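Local coordinates for SAM-dependent methyltransferase (Anabaena variabilis ATCC 29413, PDB 3GGD), which probably transfers a methyl group from S-adenosyl-L-methionine to an acceptor that is not known, and is seen here with the demethylated product S-adenosyl-L-homocysteine, at residues I13-A16 with D17-Q21; Y22-K25 with T26-N29; A201-I204 with E205-P209. All coordinates share one frame; numbering follows the deposited sequence.

Contact 1 (I13-A16 with D17-Q21). With SAH (S-adenosyl-L-homocysteine), chain E.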
ATOM      1  N   ILE A  13     -14.722   9.846  -5.405  1.00 74.78           N
ATOM      2  CA  ILE A  13     -14.364   8.967  -6.511  1.00 72.19           C
ATOM      3  C   ILE A  13     -14.877   7.553  -6.320  1.00 69.46           C
ATOM      4  O   ILE A  13     -15.229   7.143  -5.223  1.00 68.22           O
ATOM      5  CB  ILE A  13     -12.812   8.845  -6.687  1.00 71.89           C
ATOM      6  CG1 ILE A  13     -12.151   8.467  -5.364  1.00 72.16           C
ATOM      7  CG2 ILE A  13     -12.212  10.123  -7.185  1.00 72.17           C
ATOM      8  CD1 ILE A  13     -10.653   8.026  -5.513  1.00 73.36           C
ATOM      9  N   ASN A  14     -14.902   6.825  -7.422  1.00 66.52           N
ATOM     10  CA  ASN A  14     -15.043   5.398  -7.401  1.00 64.48           C
ATOM     11  C   ASN A  14     -13.604   4.914  -7.354  1.00 62.74           C
ATOM     12  O   ASN A  14     -12.861   5.054  -8.335  1.00 61.27           O
ATOM     13  CB  ASN A  14     -15.749   4.891  -8.649  1.00 64.50           C
ATOM     14  CG  ASN A  14     -15.944   3.401  -8.614  1.00 65.86           C
ATOM     15  OD1 ASN A  14     -14.980   2.630  -8.563  1.00 63.01           O
ATOM     16  ND2 ASN A  14     -17.206   2.978  -8.623  1.00 67.21           N
ATOM     17  N   VAL A  15     -13.211   4.372  -6.197  1.00 60.44           N
ATOM     18  CA  VAL A  15     -11.837   4.020  -5.941  1.00 59.81           C
ATOM     19  C   VAL A  15     -11.295   2.995  -6.961  1.00 59.57           C
ATOM     20  O   VAL A  15     -10.190   3.182  -7.498  1.00 59.69           O
ATOM     21  CB  VAL A  15     -11.664   3.519  -4.469  1.00 60.18           C
ATOM     22  CG1 VAL A  15     -10.254   2.876  -4.234  1.00 57.11           C
ATOM     23  CG2 VAL A  15     -11.970   4.664  -3.466  1.00 58.83           C
ATOM     24  N   ALA A  16     -12.058   1.923  -7.220  1.00 59.17           N
ATOM     25  CA  ALA A  16     -11.647   0.863  -8.170  1.00 58.76           C
ATOM     26  C   ALA A  16     -11.397   1.458  -9.554  1.00 58.06           C
ATOM     27  O   ALA A  16     -10.350   1.232 -10.148  1.00 58.70           O
ATOM     28  CB  ALA A  16     -12.719  -0.273  -8.244  1.00 57.92           C
ATOM     29  N   ASP A  17     -12.352   2.248 -10.032  1.00 57.92           N
ATOM     30  CA  ASP A  17     -12.255   2.891 -11.337  1.00 58.51           C
ATOM     31  C   ASP A  17     -11.080   3.860 -11.464  1.00 58.78           C
ATOM     32  O   ASP A  17     -10.360   3.878 -12.478  1.00 58.32           O
ATOM     33  CB  ASP A  17     -13.545   3.650 -11.637  1.00 58.98           C
ATOM     34  CG  ASP A  17     -14.735   2.731 -11.947  1.00 61.59           C
ATOM     35  OD1 ASP A  17     -14.564   1.492 -12.072  1.00 62.09           O
ATOM     36  OD2 ASP A  17     -15.848   3.276 -12.083  1.00 63.35           O
ATOM     37  N   ALA A  18     -10.879   4.672 -10.430  1.00 58.99           N
ATOM     38  CA  ALA A  18      -9.821   5.694 -10.470  1.00 58.48           C
ATOM     39  C   ALA A  18      -8.443   5.036 -10.592  1.00 58.01           C
ATOM     40  O   ALA A  18      -7.605   5.431 -11.433  1.00 58.17           O
ATOM     41  CB  ALA A  18      -9.911   6.585  -9.234  1.00 57.63           C
ATOM     42  N   TRP A  19      -8.221   4.011  -9.771  1.00 58.03           N
ATOM     43  CA  TRP A  19      -6.956   3.293  -9.772  1.00 58.54           C
ATOM     44  C   TRP A  19      -6.693   2.518 -11.057  1.00 58.43           C
ATOM     45  O   TRP A  19      -5.559   2.479 -11.529  1.00 58.54           O
ATOM     46  CB  TRP A  19      -6.830   2.380  -8.543  1.00 58.23           C
ATOM     47  CG  TRP A  19      -6.402   3.140  -7.328  1.00 58.00           C
ATOM     48  CD1 TRP A  19      -7.207   3.613  -6.316  1.00 58.42           C
ATOM     49  CD2 TRP A  19      -5.083   3.608  -7.045  1.00 55.79           C
ATOM     50  NE1 TRP A  19      -6.443   4.327  -5.411  1.00 59.20           N
ATOM     51  CE2 TRP A  19      -5.138   4.318  -5.824  1.00 58.97           C
ATOM     52  CE3 TRP A  19      -3.858   3.488  -7.701  1.00 57.27           C
ATOM     53  CZ2 TRP A  19      -4.015   4.875  -5.229  1.00 59.28           C
ATOM     54  CZ3 TRP A  19      -2.737   4.046  -7.118  1.00 58.04           C
ATOM     55  CH2 TRP A  19      -2.821   4.743  -5.898  1.00 59.55           C
ATOM     56  N   GLU A  20      -7.727   1.882 -11.609  1.00 58.38           N
ATOM     57  CA  GLU A  20      -7.562   1.229 -12.894  1.00 58.19           C
ATOM     58  C   GLU A  20      -7.276   2.269 -13.986  1.00 58.31           C
ATOM     59  O   GLU A  20      -6.446   2.017 -14.874  1.00 58.03           O
ATOM     60  CB  GLU A  20      -8.761   0.347 -13.237  1.00 57.90           C
ATOM     61  CG  GLU A  20      -8.780  -0.206 -14.695  1.00 58.67           C
ATOM     62  CD  GLU A  20      -7.523  -1.013 -15.067  1.00 57.00           C
ATOM     63  OE1 GLU A  20      -6.859  -1.586 -14.166  1.00 56.48           O
ATOM     64  OE2 GLU A  20      -7.244  -1.120 -16.280  1.00 55.58           O
ATOM     65  N   GLN A  21      -7.903   3.441 -13.917  1.00 57.52           N
ATOM     66  CA  GLN A  21      -7.604   4.484 -14.917  1.00 58.62           C
ATOM     67  C   GLN A  21      -6.123   4.907 -14.819  1.00 58.19           C
ATOM     68  O   GLN A  21      -5.402   4.989 -15.836  1.00 57.41           O
ATOM     69  CB  GLN A  21      -8.538   5.674 -14.772  1.00 58.45           C
ATOM     70  CG  GLN A  21      -8.474   6.601 -16.010  1.00 62.65           C
ATOM     71  CD  GLN A  21      -9.216   7.946 -15.831  1.00 61.85           C
ATOM     72  OE1 GLN A  21      -9.030   8.664 -14.809  1.00 65.84           O
ATOM     73  NE2 GLN A  21     -10.042   8.288 -16.811  1.00 57.96           N
TER
HETATM   74  N   SAH E 248       2.033  -1.634  -2.514  1.00 47.95           N
HETATM   75  CA  SAH E 248       2.440  -1.146  -3.858  1.00 49.38           C
HETATM   76  CB  SAH E 248       1.464  -0.116  -4.465  1.00 49.33           C
HETATM   77  CG  SAH E 248       1.131   1.163  -3.675  1.00 48.24           C
HETATM   78  SD  SAH E 248       0.055   2.292  -4.578  1.00 40.72           S
HETATM   79  C   SAH E 248       3.843  -0.558  -3.840  1.00 49.97           C
HETATM   80  O   SAH E 248       4.503  -0.468  -4.906  1.00 50.80           O
HETATM   81  OXT SAH E 248       4.333  -0.143  -2.789  1.00 48.90           O
HETATM   82  C5' SAH E 248      -1.527   1.837  -3.926  1.00 48.21           C
HETATM   83  C4' SAH E 248      -2.091   0.535  -4.568  1.00 48.86           C
HETATM   84  O4' SAH E 248      -3.367   0.209  -3.966  1.00 48.08           O
HETATM   85  C3' SAH E 248      -2.377   0.579  -6.080  1.00 46.81           C
HETATM   86  O3' SAH E 248      -1.758  -0.486  -6.782  1.00 47.64           O
HETATM   87  C2' SAH E 248      -3.890   0.433  -6.185  1.00 47.91           C
HETATM   88  O2' SAH E 248      -4.389  -0.114  -7.423  1.00 47.29           O
HETATM   89  C1' SAH E 248      -4.217  -0.374  -4.943  1.00 48.00           C
HETATM   90  N9  SAH E 248      -5.623  -0.289  -4.532  1.00 47.52           N
HETATM   91  C8  SAH E 248      -6.359   0.856  -4.506  1.00 48.12           C
HETATM   92  N7  SAH E 248      -7.597   0.596  -4.053  1.00 47.45           N
HETATM   93  C5  SAH E 248      -7.648  -0.747  -3.799  1.00 47.55           C
HETATM   94  C6  SAH E 248      -8.692  -1.665  -3.358  1.00 48.56           C
HETATM   95  N6  SAH E 248      -9.906  -1.115  -3.118  1.00 48.57           N
HETATM   96  N1  SAH E 248      -8.433  -2.975  -3.239  1.00 47.31           N
HETATM   97  C2  SAH E 248      -7.186  -3.462  -3.536  1.00 48.68           C
HETATM   98  N3  SAH E 248      -6.208  -2.662  -3.961  1.00 46.69           N
HETATM   99  C4  SAH E 248      -6.380  -1.337  -4.134  1.00 45.85           C

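Contact 2 (Y22-K25 with T26-N29). With SAH (S-adenosyl-L-homocysteine), chain E.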
ATOM      1  N   TYR A  22      -5.642   5.073 -13.581  1.00 57.54           N
ATOM      2  CA  TYR A  22      -4.248   5.425 -13.374  1.00 57.83           C
ATOM      3  C   TYR A  22      -3.287   4.359 -13.912  1.00 57.62           C
ATOM      4  O   TYR A  22      -2.340   4.669 -14.636  1.00 57.40           O
ATOM      5  CB  TYR A  22      -3.951   5.615 -11.892  1.00 57.82           C
ATOM      6  CG  TYR A  22      -2.470   5.714 -11.609  1.00 59.18           C
ATOM      7  CD1 TYR A  22      -1.759   6.913 -11.861  1.00 58.31           C
ATOM      8  CD2 TYR A  22      -1.766   4.620 -11.128  1.00 57.67           C
ATOM      9  CE1 TYR A  22      -0.411   7.021 -11.617  1.00 58.35           C
ATOM     10  CE2 TYR A  22      -0.386   4.720 -10.877  1.00 58.30           C
ATOM     11  CZ  TYR A  22       0.281   5.911 -11.119  1.00 59.17           C
ATOM     12  OH  TYR A  22       1.623   5.998 -10.872  1.00 58.59           O
ATOM     13  N   TRP A  23      -3.545   3.108 -13.542  1.00 57.60           N
ATOM     14  CA  TRP A  23      -2.659   2.014 -13.923  1.00 58.07           C
ATOM     15  C   TRP A  23      -2.733   1.741 -15.394  1.00 57.08           C
ATOM     16  O   TRP A  23      -1.717   1.463 -16.022  1.00 57.25           O
ATOM     17  CB  TRP A  23      -2.946   0.760 -13.114  1.00 57.93           C
ATOM     18  CG  TRP A  23      -2.312   0.744 -11.756  1.00 58.99           C
ATOM     19  CD1 TRP A  23      -2.956   0.673 -10.543  1.00 59.21           C
ATOM     20  CD2 TRP A  23      -0.903   0.759 -11.454  1.00 58.71           C
ATOM     21  NE1 TRP A  23      -2.045   0.629  -9.531  1.00 58.90           N
ATOM     22  CE2 TRP A  23      -0.778   0.694 -10.058  1.00 57.65           C
ATOM     23  CE3 TRP A  23       0.258   0.812 -12.239  1.00 58.68           C
ATOM     24  CZ2 TRP A  23       0.458   0.649  -9.422  1.00 59.53           C
ATOM     25  CZ3 TRP A  23       1.505   0.804 -11.603  1.00 59.59           C
ATOM     26  CH2 TRP A  23       1.597   0.715 -10.215  1.00 58.02           C
ATOM     27  N   ASN A  24      -3.910   1.864 -15.982  1.00 57.14           N
ATOM     28  CA  ASN A  24      -3.979   1.675 -17.428  1.00 57.16           C
ATOM     29  C   ASN A  24      -3.194   2.781 -18.187  1.00 57.12           C
ATOM     30  O   ASN A  24      -2.523   2.518 -19.198  1.00 57.04           O
ATOM     31  CB  ASN A  24      -5.400   1.619 -17.933  1.00 56.73           C
ATOM     32  CG  ASN A  24      -5.474   1.064 -19.363  1.00 58.53           C
ATOM     33  OD1 ASN A  24      -5.762   1.795 -20.289  1.00 57.05           O
ATOM     34  ND2 ASN A  24      -5.147  -0.207 -19.539  1.00 57.66           N
ATOM     35  N   LYS A  25      -3.285   4.011 -17.699  1.00 57.40           N
ATOM     36  CA  LYS A  25      -2.511   5.097 -18.283  1.00 57.48           C
ATOM     37  C   LYS A  25      -1.022   4.810 -18.134  1.00 57.44           C
ATOM     38  O   LYS A  25      -0.239   5.021 -19.071  1.00 58.04           O
ATOM     39  CB  LYS A  25      -2.848   6.432 -17.626  1.00 58.20           C
ATOM     40  CG  LYS A  25      -1.921   7.527 -18.088  1.00 59.40           C
ATOM     41  CD  LYS A  25      -1.913   8.707 -17.231  1.00 60.77           C
ATOM     42  CE  LYS A  25      -1.277   8.499 -15.898  1.00 59.78           C
ATOM     43  NZ  LYS A  25      -1.861   9.646 -15.101  1.00 56.15           N
ATOM     44  N   THR A  26      -0.632   4.329 -16.953  1.00 58.14           N
ATOM     45  CA  THR A  26       0.755   3.942 -16.687  1.00 57.40           C
ATOM     46  C   THR A  26       1.241   2.820 -17.605  1.00 58.23           C
ATOM     47  O   THR A  26       2.325   2.928 -18.202  1.00 57.51           O
ATOM     48  CB  THR A  26       0.900   3.599 -15.212  1.00 58.91           C
ATOM     49  OG1 THR A  26       0.477   4.742 -14.460  1.00 57.75           O
ATOM     50  CG2 THR A  26       2.328   3.194 -14.860  1.00 54.75           C
ATOM     51  N   LEU A  27       0.423   1.766 -17.747  1.00 59.49           N
ATOM     52  CA  LEU A  27       0.695   0.636 -18.640  1.00 59.21           C
ATOM     53  C   LEU A  27       0.841   1.076 -20.091  1.00 59.45           C
ATOM     54  O   LEU A  27       1.831   0.750 -20.756  1.00 59.66           O
ATOM     55  CB  LEU A  27      -0.440  -0.400 -18.556  1.00 60.00           C
ATOM     56  CG  LEU A  27      -0.479  -1.600 -19.549  1.00 60.03           C
ATOM     57  CD1 LEU A  27       0.778  -2.473 -19.450  1.00 58.05           C
ATOM     58  CD2 LEU A  27      -1.735  -2.434 -19.310  1.00 60.37           C
ATOM     59  N   VAL A  28      -0.145   1.804 -20.598  1.00 59.35           N
ATOM     60  CA  VAL A  28      -0.088   2.273 -21.981  1.00 59.06           C
ATOM     61  C   VAL A  28       1.104   3.175 -22.290  1.00 59.93           C
ATOM     62  O   VAL A  28       1.812   3.018 -23.322  1.00 60.12           O
ATOM     63  CB  VAL A  28      -1.379   2.994 -22.387  1.00 59.17           C
ATOM     64  CG1 VAL A  28      -1.231   3.651 -23.808  1.00 57.52           C
ATOM     65  CG2 VAL A  28      -2.580   2.004 -22.371  1.00 58.51           C
ATOM     66  N   ASN A  29       1.383   4.089 -21.378  1.00 60.13           N
ATOM     67  CA  ASN A  29       2.300   5.179 -21.686  1.00 60.25           C
ATOM     68  C   ASN A  29       3.636   5.078 -21.006  1.00 59.87           C
ATOM     69  O   ASN A  29       4.485   5.904 -21.261  1.00 60.39           O
ATOM     70  CB  ASN A  29       1.628   6.513 -21.318  1.00 59.97           C
ATOM     71  CG  ASN A  29       0.366   6.770 -22.128  1.00 59.35           C
ATOM     72  OD1 ASN A  29       0.449   7.072 -23.309  1.00 58.22           O
ATOM     73  ND2 ASN A  29      -0.806   6.667 -21.488  1.00 58.79           N
TER
HETATM   74  N   SAH E 248       2.033  -1.634  -2.514  1.00 47.95           N
HETATM   75  CA  SAH E 248       2.440  -1.146  -3.858  1.00 49.38           C
HETATM   76  CB  SAH E 248       1.464  -0.116  -4.465  1.00 49.33           C
HETATM   77  CG  SAH E 248       1.131   1.163  -3.675  1.00 48.24           C
HETATM   78  SD  SAH E 248       0.055   2.292  -4.578  1.00 40.72           S
HETATM   79  C   SAH E 248       3.843  -0.558  -3.840  1.00 49.97           C
HETATM   80  O   SAH E 248       4.503  -0.468  -4.906  1.00 50.80           O
HETATM   81  OXT SAH E 248       4.333  -0.143  -2.789  1.00 48.90           O
HETATM   82  C5' SAH E 248      -1.527   1.837  -3.926  1.00 48.21           C
HETATM   83  C4' SAH E 248      -2.091   0.535  -4.568  1.00 48.86           C
HETATM   84  O4' SAH E 248      -3.367   0.209  -3.966  1.00 48.08           O
HETATM   85  C3' SAH E 248      -2.377   0.579  -6.080  1.00 46.81           C
HETATM   86  O3' SAH E 248      -1.758  -0.486  -6.782  1.00 47.64           O
HETATM   87  C2' SAH E 248      -3.890   0.433  -6.185  1.00 47.91           C
HETATM   88  O2' SAH E 248      -4.389  -0.114  -7.423  1.00 47.29           O
HETATM   89  C1' SAH E 248      -4.217  -0.374  -4.943  1.00 48.00           C
HETATM   90  N9  SAH E 248      -5.623  -0.289  -4.532  1.00 47.52           N
HETATM   91  C8  SAH E 248      -6.359   0.856  -4.506  1.00 48.12           C
HETATM   92  N7  SAH E 248      -7.597   0.596  -4.053  1.00 47.45           N
HETATM   93  C5  SAH E 248      -7.648  -0.747  -3.799  1.00 47.55           C
HETATM   94  C6  SAH E 248      -8.692  -1.665  -3.358  1.00 48.56           C
HETATM   95  N6  SAH E 248      -9.906  -1.115  -3.118  1.00 48.57           N
HETATM   96  N1  SAH E 248      -8.433  -2.975  -3.239  1.00 47.31           N
HETATM   97  C2  SAH E 248      -7.186  -3.462  -3.536  1.00 48.68           C
HETATM   98  N3  SAH E 248      -6.208  -2.662  -3.961  1.00 46.69           N
HETATM   99  C4  SAH E 248      -6.380  -1.337  -4.134  1.00 45.85           C

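Contact 3 (A201-I204 with E205-P209)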
ATOM      1  N   ALA A 201      -1.543   5.672  14.411  1.00 59.34           N
ATOM      2  CA  ALA A 201      -1.726   4.700  15.480  1.00 59.02           C
ATOM      3  C   ALA A 201      -3.182   4.736  15.905  1.00 59.22           C
ATOM      4  O   ALA A 201      -3.768   3.709  16.249  1.00 59.63           O
ATOM      5  CB  ALA A 201      -0.813   5.030  16.708  1.00 58.96           C
ATOM      6  N   GLU A 202      -3.782   5.915  15.914  1.00 59.16           N
ATOM      7  CA  GLU A 202      -5.183   6.019  16.327  1.00 59.68           C
ATOM      8  C   GLU A 202      -6.103   5.341  15.303  1.00 58.95           C
ATOM      9  O   GLU A 202      -7.157   4.852  15.674  1.00 57.63           O
ATOM     10  CB  GLU A 202      -5.616   7.466  16.569  1.00 59.83           C
ATOM     11  CG  GLU A 202      -4.952   8.126  17.785  1.00 65.09           C
ATOM     12  CD  GLU A 202      -3.415   8.380  17.597  1.00 72.26           C
ATOM     13  OE1 GLU A 202      -2.906   8.527  16.429  1.00 71.42           O
ATOM     14  OE2 GLU A 202      -2.710   8.405  18.643  1.00 77.81           O
ATOM     15  N   ASP A 203      -5.698   5.295  14.033  1.00 58.89           N
ATOM     16  CA  ASP A 203      -6.476   4.565  13.034  1.00 59.37           C
ATOM     17  C   ASP A 203      -6.408   3.052  13.257  1.00 59.78           C
ATOM     18  O   ASP A 203      -7.344   2.345  12.905  1.00 60.21           O
ATOM     19  CB  ASP A 203      -6.051   4.906  11.593  1.00 59.26           C
ATOM     20  CG  ASP A 203      -6.458   6.324  11.174  1.00 60.50           C
ATOM     21  OD1 ASP A 203      -7.621   6.747  11.424  1.00 59.04           O
ATOM     22  OD2 ASP A 203      -5.601   7.019  10.575  1.00 58.14           O
ATOM     23  N   ILE A 204      -5.292   2.547  13.788  1.00 60.60           N
ATOM     24  CA  ILE A 204      -5.188   1.112  14.105  1.00 60.58           C
ATOM     25  C   ILE A 204      -6.239   0.798  15.190  1.00 60.08           C
ATOM     26  O   ILE A 204      -6.950  -0.171  15.091  1.00 60.61           O
ATOM     27  CB  ILE A 204      -3.810   0.685  14.620  1.00 60.69           C
ATOM     28  CG1 ILE A 204      -2.715   0.902  13.565  1.00 61.45           C
ATOM     29  CG2 ILE A 204      -3.863  -0.796  15.098  1.00 60.21           C
ATOM     30  CD1 ILE A 204      -2.846   0.066  12.336  1.00 62.44           C
ATOM     31  N   GLU A 205      -6.349   1.633  16.202  1.00 59.56           N
ATOM     32  CA  GLU A 205      -7.369   1.434  17.232  1.00 60.20           C
ATOM     33  C   GLU A 205      -8.801   1.558  16.699  1.00 59.65           C
ATOM     34  O   GLU A 205      -9.702   0.818  17.114  1.00 59.73           O
ATOM     35  CB  GLU A 205      -7.157   2.408  18.383  1.00 60.15           C
ATOM     36  CG  GLU A 205      -8.220   2.336  19.482  1.00 64.74           C
ATOM     37  CD  GLU A 205      -8.291   0.969  20.199  1.00 68.76           C
ATOM     38  OE1 GLU A 205      -7.288   0.231  20.230  1.00 71.53           O
ATOM     39  OE2 GLU A 205      -9.355   0.648  20.776  1.00 74.04           O
ATOM     40  N   LEU A 206      -9.011   2.488  15.772  1.00 59.29           N
ATOM     41  CA  LEU A 206     -10.330   2.769  15.231  1.00 58.33           C
ATOM     42  C   LEU A 206     -10.803   1.595  14.381  1.00 58.54           C
ATOM     43  O   LEU A 206     -11.921   1.126  14.571  1.00 57.45           O
ATOM     44  CB  LEU A 206     -10.317   4.065  14.394  1.00 58.47           C
ATOM     45  CG  LEU A 206     -11.598   4.525  13.697  1.00 57.67           C
ATOM     46  CD1 LEU A 206     -12.770   4.753  14.681  1.00 55.39           C
ATOM     47  CD2 LEU A 206     -11.352   5.825  12.882  1.00 58.55           C
ATOM     48  N   TYR A 207      -9.972   1.138  13.442  1.00 57.21           N
ATOM     49  CA  TYR A 207     -10.381   0.085  12.517  1.00 57.63           C
ATOM     50  C   TYR A 207     -10.095  -1.325  12.990  1.00 58.29           C
ATOM     51  O   TYR A 207     -10.754  -2.279  12.510  1.00 58.77           O
ATOM     52  CB  TYR A 207      -9.781   0.293  11.099  1.00 57.09           C
ATOM     53  CG  TYR A 207     -10.185   1.631  10.529  1.00 56.51           C
ATOM     54  CD1 TYR A 207     -11.515   1.920  10.279  1.00 55.77           C
ATOM     55  CD2 TYR A 207      -9.237   2.647  10.336  1.00 58.44           C
ATOM     56  CE1 TYR A 207     -11.907   3.180   9.823  1.00 58.50           C
ATOM     57  CE2 TYR A 207      -9.611   3.920   9.877  1.00 58.36           C
ATOM     58  CZ  TYR A 207     -10.937   4.178   9.624  1.00 58.24           C
ATOM     59  OH  TYR A 207     -11.296   5.424   9.177  1.00 58.84           O
ATOM     60  N   PHE A 208      -9.151  -1.459  13.923  1.00 58.38           N
ATOM     61  CA  PHE A 208      -8.723  -2.755  14.422  1.00 58.19           C
ATOM     62  C   PHE A 208      -8.677  -2.818  15.926  1.00 57.57           C
ATOM     63  O   PHE A 208      -7.666  -3.165  16.513  1.00 57.04           O
ATOM     64  CB  PHE A 208      -7.339  -3.108  13.873  1.00 59.41           C
ATOM     65  CG  PHE A 208      -7.253  -3.088  12.357  1.00 60.28           C
ATOM     66  CD1 PHE A 208      -7.790  -4.121  11.599  1.00 60.73           C
ATOM     67  CD2 PHE A 208      -6.608  -2.043  11.694  1.00 60.83           C
ATOM     68  CE1 PHE A 208      -7.720  -4.089  10.192  1.00 63.56           C
ATOM     69  CE2 PHE A 208      -6.530  -2.012  10.303  1.00 60.78           C
ATOM     70  CZ  PHE A 208      -7.085  -3.038   9.547  1.00 61.29           C
ATOM     71  N   PRO A 209      -9.785  -2.516  16.571  1.00 57.11           N
ATOM     72  CA  PRO A 209      -9.764  -2.525  18.029  1.00 57.51           C
ATOM     73  C   PRO A 209      -9.510  -3.937  18.616  1.00 58.25           C
ATOM     74  O   PRO A 209      -9.113  -4.060  19.770  1.00 58.15           O
ATOM     75  CB  PRO A 209     -11.156  -1.995  18.410  1.00 56.91           C
ATOM     76  CG  PRO A 209     -11.988  -2.351  17.248  1.00 57.19           C
ATOM     77  CD  PRO A 209     -11.106  -2.205  16.030  1.00 57.60           C
TER
HETATM   78  O   HOH W   1      -9.261   7.240   9.415  1.00 48.81           O

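Contact 1 (I13-A16 with D17-Q21)
Asn14 OD1 accepts the backbone N-H of Asp17 at 3.0 Å, an almost straight bond (N-H...O 172°) that makes Asn14 the N-cap of helix 15-29, which lies over the cofactor site of this Rossmann-like methyltransferase. With CG anti to its own backbone N (chi1 -178°), Asn14 turns the amide back over the first turn, where it stacks on the Asp17 carboxylate with the two planes 12° apart. Behind the cap the helix bonds begin, from Ala18 N to Asn14 O, Trp19 N to Val15 O and Glu20 N to Ala16 O. Trp19 carries the link to the ligand. Its CB lies between Val15 O and the ribose hydroxyl O2'. At CD1 the indole edge meets Val15 O, 3.2 Å away near the ring plane, while Val15 CG1 runs alongside. The ligand sits over one face of the ring: adenine C8 is 3.4 Å from CD1, and ribose C2' lies 3.3 Å above the plane, offset toward the rim beside CE3. CZ3 meets C3', and CH2 faces C5' and the sulfur SD. Replacing the indole by an alanine would remove this flat surface and would probably leave C8, C2' and C3' uncovered on that side, and Val15 CG1 without its indole neighbour. The adenine is flanked in turn by Val15, whose CG1 comes 3.5 Å from SAH N7.

Contact 2 (Y22-K25 with T26-N29)
Among the polar contacts, Tyr22 O is gripped twice by Thr26, through its backbone N at 2.9 Å and its hydroxyl OG1 at 2.8 Å. The hydroxyl donates from above the carbonyl plane, 39° out of it, because chi1 of -57° sets OG1 beside the backbone N and folds it back against the preceding turn; a buried hydroxyl is thereby satisfied within its own helix. Lys25 O is likewise shared, by Asn29 N and Asn29 ND2. Here ND2, 3.0 Å from Lys25 O, lies in the carbonyl plane on a lone pair of that oxygen, which is itself tilted from the plane of the Asn29 amide; the bond closes the last turn. Leu27 N and Val28 N give the ordinary helix bonds to Trp23 O and Asn24 O. Asn24 ND2 is hydrogen-bonded to Ser89 OG.

These turns form the C-terminal half of helix 15-29, which carries Trp23 to the ribose of the bound product in this Rossmann-like methyltransferase. Trp23 NE1 donates to the ribose hydroxyl O3' of SAH at 3.0 Å and, more weakly, to O2' at 3.2 Å, so one indole N-H spans both hydroxyls from the ring edge. Asp85 also hydrogen-bonds the ligand.

Ring and methyl contacts follow. Thr26 OG1 sits 3.5 Å above one face of the Tyr22 ring, toward its rim, so the hydroxyl that holds Tyr22 O also rests on the phenol. Thr26 CG2, anti to its backbone N, runs beside the Trp23 indole, 4.1 Å from CE3. Tyr22 CE2 lies over the centre of one Trp23 face, and helix 88-97 packs against the indole through Ala90 and Ile93. Nearer the surface, Val28 CG2 rests against Asn24 O, with OD1 farther off.

Contact 3 (A201-I204 with E205-P209)
Asp203 OD1 takes a hydrogen bond from a water at 2.6 Å, and the same water, lying at the edge of the Tyr207 ring and in its plane, is 2.7 Å from Tyr207 OH. The water thus bridges a carboxylate and a phenol one turn apart. The two side chains run side by side and point the same way, with carboxylate and ring planes 26° apart and OD1 3.8 Å from Tyr207 CE2. Both have CG anti to the carbonyl carbon (chi1 -58° for Tyr207), which keeps them alongside each other. The second carboxylate oxygen, OD2, accepts from Thr200 N just before the helix. Leu206 CG rests over the centre of one face of the Tyr207 ring.

This is the short helix 201-207, which precedes edge strand 211-217 of the seven-stranded Rossmann-like sheet. Its backbone bonds include Tyr207 N to Asp203 O at 2.9 Å. The last, from Phe208 N to Ile204 O, is shorter at 2.8 Å but more bent (N-H...O 136°), consistent with Phe208 being the first residue to leave helical backbone angles. Ile204 O also lies at the edge of the Phe208 ring, near its plane. Ile204 CG2 meets Phe208 CB at 4.4 Å, and both buried side chains pack on Ile242 of strand 237-244, while the Phe208 ring meets Phe211 edge-to-face.

Contacts 1 and 2 are successive parts of one helix, 15-29, with centres 13 Å apart, and both touch the S-adenosyl-L-homocysteine. Trp19 of contact 1 and Trp23 of contact 2 stand one turn apart on it, the first using a ring face and the second its N-H, so the helix meets the ligand at two levels. Asp85, Asp109, Gly110 and Arg131 are among the other residues that bind it. Contact 3 belongs to helix 201-207, with its centre about 25 Å from that of contact 1 and 33 Å from that of contact 2, across the chain's centre from the latter. The side chain of Phe208 is about 11 Å from that of Gly110 of the binding site, so contact 3 lies away from the ligand.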